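Local coordinates for protein translation initiation factor eIF2B subunit delta (Schizosaccharomyces pombe, PDB 5B04) that forms part of the eIF2B complex, which catalyses the exchange of GDP for GTP on the gamma subunit of the initiation factor eIF2, at residues G[248-253]-G[377-382]. Residues are numbered along the deposited sequence; the frame is centred on the assembly and turned at random.
Sequences DRIIIA and ESYKFT
R249 reaches from helix 231-262 to the side chains of S378 and Y379. Its CB lies 4.2 Å from the CB of Y379; the chain then bends at both chi2 (-50°) and chi3, which turns CD and then NE. NE and CZ come near the OG of S378. At the tip, NH2 donates a nearly straight hydrogen bond to S378 OG (2.7 Å, 165°), with the acceptor in the guanidinium plane, while the CB of Y379 sits over one face of the group. That hydroxyl has a second partner, the carboxylate of E446. The contact joins the long helix, which links the helical N-terminal part to the Rossmann-like domain, to the 3-10 turn 378-380 that follows the parallel strand 372-375. An alanine in place of R249 would probably leave S378 OG without this donor and open a gap beside the CB of Y379, where the guanidinium lay. The next residue, I250, lays CG1 over the face of the Y379 ring in a CH-pi contact, 4.0 Å from CG1 to the ring centroid, and its CD1 approaches OH. The CG of E377 packs against the carbonyl oxygens of R249 and I250, and its OE1 accepts a hydrogen bond from ND2 of N161, whose OD1 meets Y379 OH.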
loop_
_atom_site.group_PDB
_atom_site.type_symbol
_atom_site.label_atom_id
_atom_site.label_comp_id
_atom_site.label_asym_id
_atom_site.label_seq_id
_atom_site.Cartn_x
_atom_site.Cartn_y
_atom_site.Cartn_z
ATOM N N ASP G 248 -29.550 -22.470 21.801
ATOM C CA ASP G 248 -28.138 -22.818 21.916
ATOM C C ASP G 248 -27.207 -21.835 21.208
ATOM O O ASP G 248 -26.296 -21.280 21.824
ATOM C CB ASP G 248 -27.899 -24.227 21.366
ATOM C CG ASP G 248 -28.726 -25.279 22.079
ATOM O OD1 ASP G 248 -29.008 -25.102 23.283
ATOM O OD2 ASP G 248 -29.094 -26.284 21.434
ATOM N N ARG G 249 -27.438 -21.624 19.916
ATOM C CA ARG G 249 -26.509 -20.868 19.080
ATOM C C ARG G 249 -26.445 -19.377 19.411
ATOM O O ARG G 249 -25.398 -18.750 19.251
ATOM C CB ARG G 249 -26.872 -21.038 17.602
ATOM C CG ARG G 249 -26.986 -22.481 17.143
ATOM C CD ARG G 249 -25.766 -23.294 17.545
ATOM N NE ARG G 249 -24.518 -22.665 17.122
ATOM C CZ ARG G 249 -23.978 -22.809 15.917
ATOM N NH1 ARG G 249 -24.579 -23.558 15.004
ATOM N NH2 ARG G 249 -22.837 -22.200 15.624
ATOM N N ILE G 250 -27.557 -18.812 19.868
ATOM C CA ILE G 250 -27.635 -17.368 20.074
ATOM C C ILE G 250 -27.647 -16.964 21.547
ATOM O O ILE G 250 -26.701 -16.344 22.035
ATOM C CB ILE G 250 -28.888 -16.779 19.396
ATOM C CG1 ILE G 250 -28.885 -17.099 17.901
ATOM C CG2 ILE G 250 -28.957 -15.276 19.621
ATOM C CD1 ILE G 250 -30.058 -16.514 17.146
ATOM N N ILE G 251 -28.718 -17.317 22.249
ATOM C CA ILE G 251 -28.926 -16.857 23.621
ATOM C C ILE G 251 -27.941 -17.475 24.611
ATOM O O ILE G 251 -27.238 -16.754 25.321
ATOM C CB ILE G 251 -30.357 -17.157 24.093
ATOM C CG1 ILE G 251 -31.370 -16.527 23.135
ATOM C CG2 ILE G 251 -30.568 -16.644 25.508
ATOM C CD1 ILE G 251 -32.795 -16.968 23.375
ATOM N N ILE G 252 -27.902 -18.803 24.661
ATOM C CA ILE G 252 -26.987 -19.512 25.552
ATOM C C ILE G 252 -25.539 -19.138 25.253
ATOM O O ILE G 252 -24.771 -18.819 26.162
ATOM C CB ILE G 252 -27.150 -21.041 25.437
ATOM C CG1 ILE G 252 -28.491 -21.481 26.028
ATOM C CG2 ILE G 252 -26.013 -21.759 26.146
ATOM C CD1 ILE G 252 -28.749 -22.967 25.911
ATOM N N ALA G 253 -25.181 -19.170 23.972
ATOM C CA ALA G 253 -23.835 -18.817 23.535
ATOM C C ALA G 253 -23.469 -17.399 23.959
ATOM O O ALA G 253 -22.357 -17.151 24.424
ATOM C CB ALA G 253 -23.715 -18.965 22.027
ATOM N N GLU G 377 -20.728 -14.627 18.317
ATOM C CA GLU G 377 -21.314 -15.957 18.418
ATOM C C GLU G 377 -20.833 -16.821 17.256
ATOM O O GLU G 377 -20.550 -16.310 16.172
ATOM C CB GLU G 377 -22.843 -15.874 18.439
ATOM C CG GLU G 377 -23.436 -15.278 19.716
ATOM C CD GLU G 377 -23.382 -13.759 19.759
ATOM O OE1 GLU G 377 -24.090 -13.166 20.600
ATOM O OE2 GLU G 377 -22.636 -13.155 18.961
ATOM N N SER G 378 -20.740 -18.128 17.484
ATOM C CA SER G 378 -20.154 -19.042 16.507
ATOM C C SER G 378 -20.944 -19.119 15.205
ATOM O O SER G 378 -20.363 -19.265 14.130
ATOM C CB SER G 378 -20.026 -20.446 17.102
ATOM O OG SER G 378 -21.296 -20.964 17.458
ATOM N N TYR G 379 -22.266 -19.019 15.299
ATOM C CA TYR G 379 -23.124 -19.183 14.128
ATOM C C TYR G 379 -22.991 -18.014 13.156
ATOM O O TYR G 379 -23.522 -18.059 12.045
ATOM C CB TYR G 379 -24.585 -19.349 14.551
ATOM C CG TYR G 379 -25.294 -18.053 14.866
ATOM C CD1 TYR G 379 -25.013 -17.347 16.028
ATOM C CD2 TYR G 379 -26.254 -17.538 14.004
ATOM C CE1 TYR G 379 -25.663 -16.162 16.319
ATOM C CE2 TYR G 379 -26.908 -16.356 14.287
ATOM C CZ TYR G 379 -26.609 -15.672 15.445
ATOM O OH TYR G 379 -27.258 -14.492 15.730
ATOM N N LYS G 380 -22.284 -16.969 13.577
ATOM C CA LYS G 380 -22.045 -15.818 12.717
ATOM C C LYS G 380 -20.695 -15.928 12.013
ATOM O O LYS G 380 -20.262 -14.997 11.333
ATOM C CB LYS G 380 -22.129 -14.519 13.521
ATOM C CG LYS G 380 -23.535 -14.200 14.008
ATOM C CD LYS G 380 -23.640 -12.792 14.569
ATOM C CE LYS G 380 -22.825 -12.639 15.839
ATOM N NZ LYS G 380 -23.077 -11.332 16.507
ATOM N N PHE G 381 -20.034 -17.069 12.179
ATOM C CA PHE G 381 -18.818 -17.356 11.429
ATOM C C PHE G 381 -19.213 -17.662 9.990
ATOM O O PHE G 381 -20.294 -18.196 9.744
ATOM C CB PHE G 381 -18.041 -18.535 12.029
ATOM C CG PHE G 381 -17.398 -18.246 13.364
ATOM C CD1 PHE G 381 -17.722 -17.111 14.092
ATOM C CD2 PHE G 381 -16.458 -19.119 13.887
ATOM C CE1 PHE G 381 -17.127 -16.860 15.315
ATOM C CE2 PHE G 381 -15.859 -18.872 15.108
ATOM C CZ PHE G 381 -16.194 -17.740 15.822
ATOM N N THR G 382 -18.349 -17.327 9.038
ATOM C CA THR G 382 -18.660 -17.572 7.635
ATOM C C THR G 382 -17.472 -18.154 6.876
ATOM O O THR G 382 -16.319 -17.979 7.273
ATOM C CB THR G 382 -19.125 -16.281 6.927
ATOM O OG1 THR G 382 -19.593 -16.595 5.609
ATOM C CG2 THR G 382 -17.987 -15.277 6.833
#